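Long-range contact in 2,3-dihydroxy-2,3-dihydrophenylpropionate dehydrogenase (Pseudomonas sp. MC1, PDB 5XTF), which catalyses the NAD(+)-dependent oxidation of naphthalene cis-dihydrodiol to 1,2-dihydroxynaphthalene, an early step in the breakdown of aromatic hydrocarbons: residues D77-K89 against D130-A143. Residues are numbered along the deposited sequence; the frame is centred on the assembly and turned at random.
Sequences DVRDHATNEKLIK and DINVKSYFSGISAA
Helix 81-89 packs against helix 130-143 with their axes 8.7 Å apart at closest approach and crossing at -40°, while the turn 77-80 reaches on to the earlier part of the second helix. His-81 makes a direct polar link between the helices: its chi1 of -175° turns CG away from the backbone N, which carries ND1 to Ser-138 OG at 2.6 Å, in a nearly straight hydrogen bond (174°). A water bridges NE2 of the same ring to the hydroxyl of Ser-141, and Trp-118 of a second subunit stacks on the imidazole. The Asn-84 side chain packs beside the Ser-138 hydroxyl and against the backbone of Gly-139. Replacing Asn-84 by alanine is likely to open a gap over Gly-139 and leave the Ser-138 hydroxyl without its amide neighbour. Further along, the methyl of Ala-142 enters as a knob among His-81, Asn-84, Glu-85 and Ile-88, and Ile-88 CD1 reaches Ala-143 CB at 4.0 Å. Toward the turn, Val-78 CG1 rests 3.4 Å from Ser-135 OG, a hydroxyl that donates to Ile-131 O within its own helix. Arg-79 lays its CD 3.5 Å from Ile-131 CG1 and 3.7 Å from Asp-130 CB, with Ile-131 CD1 over one guanidinium face; NE and NH2 grip the Asp-77 carboxylate side-on. These are neighbouring helices on one side of the parallel sheet of an SDR Rossmann fold, and the turn from strand 72-75 into the first of them carries Asp-77 and Val-78, which belong to the NAD(+) site.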
loop_
_atom_site.group_PDB
_atom_site.type_symbol
_atom_site.label_atom_id
_atom_site.label_comp_id
_atom_site.label_asym_id
_atom_site.label_seq_id
_atom_site.Cartn_x
_atom_site.Cartn_y
_atom_site.Cartn_z
ATOM N N ASP B 77 27.072 -17.991 -11.688
ATOM C CA ASP B 77 25.652 -17.751 -11.940
ATOM C C ASP B 77 24.876 -17.832 -10.630
ATOM O O ASP B 77 24.945 -18.846 -9.922
ATOM C CB ASP B 77 25.128 -18.769 -12.948
ATOM C CG ASP B 77 23.744 -18.447 -13.437
ATOM O OD1 ASP B 77 22.914 -17.927 -12.657
ATOM O OD2 ASP B 77 23.481 -18.725 -14.616
ATOM N N VAL B 78 24.141 -16.761 -10.309
ATOM C CA VAL B 78 23.427 -16.699 -9.041
ATOM C C VAL B 78 22.275 -17.716 -8.986
ATOM O O VAL B 78 21.857 -18.124 -7.893
ATOM C CB VAL B 78 22.968 -15.239 -8.799
ATOM C CG1 VAL B 78 21.716 -14.922 -9.578
ATOM C CG2 VAL B 78 22.785 -14.950 -7.320
ATOM N N ARG B 79 21.806 -18.202 -10.133
ATOM C CA ARG B 79 20.783 -19.243 -10.163
ATOM C C ARG B 79 21.288 -20.602 -9.727
ATOM O O ARG B 79 20.487 -21.528 -9.640
ATOM C CB ARG B 79 20.197 -19.380 -11.560
ATOM C CG ARG B 79 19.362 -18.220 -11.970
ATOM C CD ARG B 79 18.962 -18.380 -13.405
ATOM N NE ARG B 79 20.092 -18.219 -14.305
ATOM C CZ ARG B 79 19.995 -18.313 -15.627
ATOM N NH1 ARG B 79 18.817 -18.581 -16.192
ATOM N NH2 ARG B 79 21.074 -18.153 -16.385
ATOM N N ASP B 80 22.572 -20.752 -9.445
ATOM C CA ASP B 80 23.144 -22.018 -9.018
ATOM C C ASP B 80 23.443 -21.930 -7.526
ATOM O O ASP B 80 24.257 -21.097 -7.099
ATOM C CB ASP B 80 24.396 -22.314 -9.847
ATOM C CG ASP B 80 25.130 -23.557 -9.400
ATOM O OD1 ASP B 80 26.240 -23.402 -8.821
ATOM O OD2 ASP B 80 24.623 -24.683 -9.637
ATOM N N HIS B 81 22.783 -22.785 -6.735
ATOM C CA HIS B 81 22.859 -22.670 -5.281
ATOM C C HIS B 81 24.292 -22.825 -4.777
ATOM O O HIS B 81 24.743 -22.052 -3.922
ATOM C CB HIS B 81 21.938 -23.700 -4.617
ATOM C CG HIS B 81 21.876 -23.572 -3.133
ATOM N ND1 HIS B 81 21.478 -22.409 -2.506
ATOM C CD2 HIS B 81 22.180 -24.447 -2.144
ATOM C CE1 HIS B 81 21.541 -22.571 -1.196
ATOM N NE2 HIS B 81 21.962 -23.800 -0.949
ATOM N N ALA B 82 25.027 -23.804 -5.312
ATOM C CA ALA B 82 26.405 -24.030 -4.887
ATOM C C ALA B 82 27.265 -22.788 -5.068
ATOM O O ALA B 82 28.165 -22.539 -4.256
ATOM C CB ALA B 82 27.003 -25.208 -5.657
ATOM N N THR B 83 27.007 -21.996 -6.112
ATOM C CA THR B 83 27.744 -20.747 -6.276
ATOM C C THR B 83 27.485 -19.786 -5.112
ATOM O O THR B 83 28.416 -19.128 -4.617
ATOM C CB THR B 83 27.373 -20.093 -7.610
ATOM O OG1 THR B 83 27.820 -20.915 -8.700
ATOM C CG2 THR B 83 27.990 -18.696 -7.716
ATOM N N ASN B 84 26.224 -19.688 -4.667
ATOM C CA ASN B 84 25.899 -18.851 -3.512
ATOM C C ASN B 84 26.593 -19.362 -2.256
ATOM O O ASN B 84 27.102 -18.573 -1.457
ATOM C CB ASN B 84 24.378 -18.817 -3.282
ATOM C CG ASN B 84 23.628 -18.104 -4.381
ATOM O OD1 ASN B 84 22.856 -18.713 -5.124
ATOM N ND2 ASN B 84 23.827 -16.810 -4.478
ATOM N N GLU B 85 26.594 -20.683 -2.051
ATOM C CA GLU B 85 27.341 -21.253 -0.935
ATOM C C GLU B 85 28.826 -20.921 -1.045
ATOM O O GLU B 85 29.468 -20.542 -0.055
ATOM C CB GLU B 85 27.112 -22.762 -0.891
ATOM C CG GLU B 85 25.686 -23.124 -0.500
ATOM C CD GLU B 85 25.377 -24.606 -0.666
ATOM O OE1 GLU B 85 25.938 -25.242 -1.593
ATOM O OE2 GLU B 85 24.587 -25.135 0.145
ATOM N N LYS B 86 29.378 -21.022 -2.253
ATOM C CA LYS B 86 30.782 -20.698 -2.475
ATOM C C LYS B 86 31.079 -19.251 -2.098
ATOM O O LYS B 86 32.041 -18.973 -1.369
ATOM C CB LYS B 86 31.129 -20.972 -3.934
ATOM C CG LYS B 86 32.601 -20.893 -4.303
ATOM C CD LYS B 86 32.723 -21.349 -5.761
ATOM C CE LYS B 86 33.891 -20.723 -6.498
ATOM N NZ LYS B 86 34.997 -20.472 -5.570
ATOM N N LEU B 87 30.234 -18.320 -2.562
ATOM C CA LEU B 87 30.377 -16.908 -2.198
ATOM C C LEU B 87 30.456 -16.732 -0.689
ATOM O O LEU B 87 31.378 -16.090 -0.167
ATOM C CB LEU B 87 29.210 -16.098 -2.760
ATOM C CG LEU B 87 29.189 -14.590 -2.479
ATOM C CD1 LEU B 87 30.200 -13.894 -3.326
ATOM C CD2 LEU B 87 27.788 -13.996 -2.740
ATOM N N ILE B 88 29.507 -17.323 0.036
ATOM C CA ILE B 88 29.541 -17.220 1.489
ATOM C C ILE B 88 30.804 -17.877 2.043
ATOM O O ILE B 88 31.527 -17.281 2.846
ATOM C CB ILE B 88 28.273 -17.830 2.103
ATOM C CG1 ILE B 88 27.023 -17.162 1.505
ATOM C CG2 ILE B 88 28.309 -17.696 3.625
ATOM C CD1 ILE B 88 27.063 -15.637 1.494
ATOM N N LYS B 89 31.081 -19.117 1.627
ATOM C CA LYS B 89 32.198 -19.854 2.208
ATOM C C LYS B 89 33.511 -19.085 2.045
ATOM O O LYS B 89 34.288 -18.944 2.998
ATOM C CB LYS B 89 32.291 -21.245 1.586
ATOM C CG LYS B 89 33.278 -22.154 2.310
ATOM C CD LYS B 89 33.438 -23.509 1.617
ATOM C CE LYS B 89 34.094 -24.521 2.560
ATOM N NZ LYS B 89 35.344 -23.994 3.205
ATOM N N ASP B 130 13.607 -17.208 -11.665
ATOM C CA ASP B 130 14.827 -17.821 -11.151
ATOM C C ASP B 130 15.813 -16.768 -10.659
ATOM O O ASP B 130 16.428 -16.933 -9.597
ATOM C CB ASP B 130 15.479 -18.700 -12.216
ATOM C CG ASP B 130 14.792 -20.031 -12.358
ATOM O OD1 ASP B 130 14.111 -20.425 -11.386
ATOM O OD2 ASP B 130 14.918 -20.674 -13.431
ATOM N N ILE B 131 15.961 -15.672 -11.399
ATOM C CA ILE B 131 16.979 -14.673 -11.073
ATOM C C ILE B 131 16.462 -13.638 -10.088
ATOM O O ILE B 131 17.139 -13.304 -9.111
ATOM C CB ILE B 131 17.483 -13.985 -12.356
ATOM C CG1 ILE B 131 18.233 -14.970 -13.240
ATOM C CG2 ILE B 131 18.368 -12.809 -11.990
ATOM C CD1 ILE B 131 18.574 -14.393 -14.603
ATOM N N ASN B 132 15.289 -13.068 -10.361
ATOM C CA ASN B 132 14.788 -11.967 -9.549
ATOM C C ASN B 132 14.164 -12.420 -8.241
ATOM O O ASN B 132 13.981 -11.585 -7.359
ATOM C CB ASN B 132 13.759 -11.147 -10.320
ATOM C CG ASN B 132 14.341 -10.493 -11.542
ATOM O OD1 ASN B 132 15.562 -10.464 -11.730
ATOM N ND2 ASN B 132 13.478 -9.944 -12.378
ATOM N N VAL B 133 13.848 -13.705 -8.080
ATOM C CA VAL B 133 13.167 -14.167 -6.876
ATOM C C VAL B 133 13.823 -15.409 -6.297
ATOM O O VAL B 133 14.271 -15.396 -5.147
ATOM C CB VAL B 133 11.674 -14.436 -7.138
ATOM C CG1 VAL B 133 10.984 -14.864 -5.833
ATOM C CG2 VAL B 133 10.993 -13.202 -7.747
ATOM N N LYS B 134 13.874 -16.498 -7.068
ATOM C CA LYS B 134 14.371 -17.749 -6.506
ATOM C C LYS B 134 15.813 -17.610 -6.017
ATOM O O LYS B 134 16.166 -18.109 -4.939
ATOM C CB LYS B 134 14.261 -18.884 -7.525
ATOM C CG LYS B 134 14.314 -20.222 -6.834
ATOM C CD LYS B 134 14.440 -21.402 -7.786
ATOM C CE LYS B 134 14.465 -22.701 -6.968
ATOM N NZ LYS B 134 14.428 -23.933 -7.806
ATOM N N SER B 135 16.651 -16.913 -6.766
ATOM C CA SER B 135 18.034 -16.811 -6.331
ATOM C C SER B 135 18.208 -15.837 -5.161
ATOM O O SER B 135 19.227 -15.907 -4.471
ATOM C CB SER B 135 18.933 -16.427 -7.506
ATOM O OG SER B 135 18.807 -15.043 -7.772
ATOM N N TYR B 136 17.233 -14.961 -4.884
ATOM C CA TYR B 136 17.241 -14.260 -3.597
ATOM C C TYR B 136 17.038 -15.246 -2.450
ATOM O O TYR B 136 17.761 -15.203 -1.445
ATOM C CB TYR B 136 16.168 -13.172 -3.542
ATOM C CG TYR B 136 16.481 -11.887 -4.278
ATOM C CD1 TYR B 136 17.566 -11.782 -5.147
ATOM C CD2 TYR B 136 15.683 -10.767 -4.092
ATOM C CE1 TYR B 136 17.830 -10.586 -5.811
ATOM C CE2 TYR B 136 15.935 -9.579 -4.750
ATOM C CZ TYR B 136 17.001 -9.490 -5.600
ATOM O OH TYR B 136 17.198 -8.290 -6.223
ATOM N N PHE B 137 16.063 -16.161 -2.600
ATOM C CA PHE B 137 15.873 -17.221 -1.610
ATOM C C PHE B 137 17.148 -18.037 -1.423
ATOM O O PHE B 137 17.526 -18.361 -0.289
ATOM C CB PHE B 137 14.720 -18.139 -2.024
ATOM C CG PHE B 137 13.346 -17.594 -1.704
ATOM C CD1 PHE B 137 12.582 -16.970 -2.687
ATOM C CD2 PHE B 137 12.813 -17.726 -0.434
ATOM C CE1 PHE B 137 11.317 -16.474 -2.401
ATOM C CE2 PHE B 137 11.552 -17.234 -0.140
ATOM C CZ PHE B 137 10.806 -16.609 -1.124
ATOM N N SER B 138 17.828 -18.366 -2.524
ATOM C CA SER B 138 19.033 -19.198 -2.456
ATOM C C SER B 138 20.172 -18.485 -1.724
ATOM O O SER B 138 20.780 -19.050 -0.806
ATOM C CB SER B 138 19.450 -19.609 -3.869
ATOM O OG SER B 138 20.697 -20.297 -3.881
ATOM N N GLY B 139 20.461 -17.235 -2.100
ATOM C CA GLY B 139 21.466 -16.465 -1.383
ATOM C C GLY B 139 21.185 -16.341 0.104
ATOM O O GLY B 139 22.090 -16.492 0.933
ATOM N N ILE B 140 19.930 -16.062 0.471
ATOM C CA ILE B 140 19.604 -15.878 1.885
ATOM C C ILE B 140 19.714 -17.199 2.648
ATOM O O ILE B 140 20.243 -17.242 3.771
ATOM C CB ILE B 140 18.210 -15.239 2.026
ATOM C CG1 ILE B 140 18.273 -13.778 1.575
ATOM C CG2 ILE B 140 17.692 -15.386 3.452
ATOM C CD1 ILE B 140 16.961 -13.199 1.203
ATOM N N SER B 141 19.220 -18.291 2.056
ATOM C CA SER B 141 19.427 -19.619 2.628
ATOM C C SER B 141 20.910 -19.897 2.886
ATOM O O SER B 141 21.291 -20.384 3.957
ATOM C CB SER B 141 18.844 -20.666 1.680
ATOM O OG SER B 141 19.133 -21.975 2.116
ATOM N N ALA B 142 21.767 -19.564 1.928
ATOM C CA ALA B 142 23.194 -19.808 2.109
ATOM C C ALA B 142 23.822 -18.868 3.137
ATOM O O ALA B 142 24.807 -19.239 3.788
ATOM C CB ALA B 142 23.911 -19.680 0.772
ATOM N N ALA B 143 23.285 -17.653 3.305
ATOM C CA ALA B 143 23.913 -16.689 4.198
ATOM C C ALA B 143 23.420 -16.792 5.634
ATOM O O ALA B 143 24.130 -16.349 6.544
ATOM C CB ALA B 143 23.703 -15.263 3.685
HETATM O O HOH W 1 16.624 -20.460 -15.115
HETATM O O HOH W 2 21.686 -23.497 1.941
#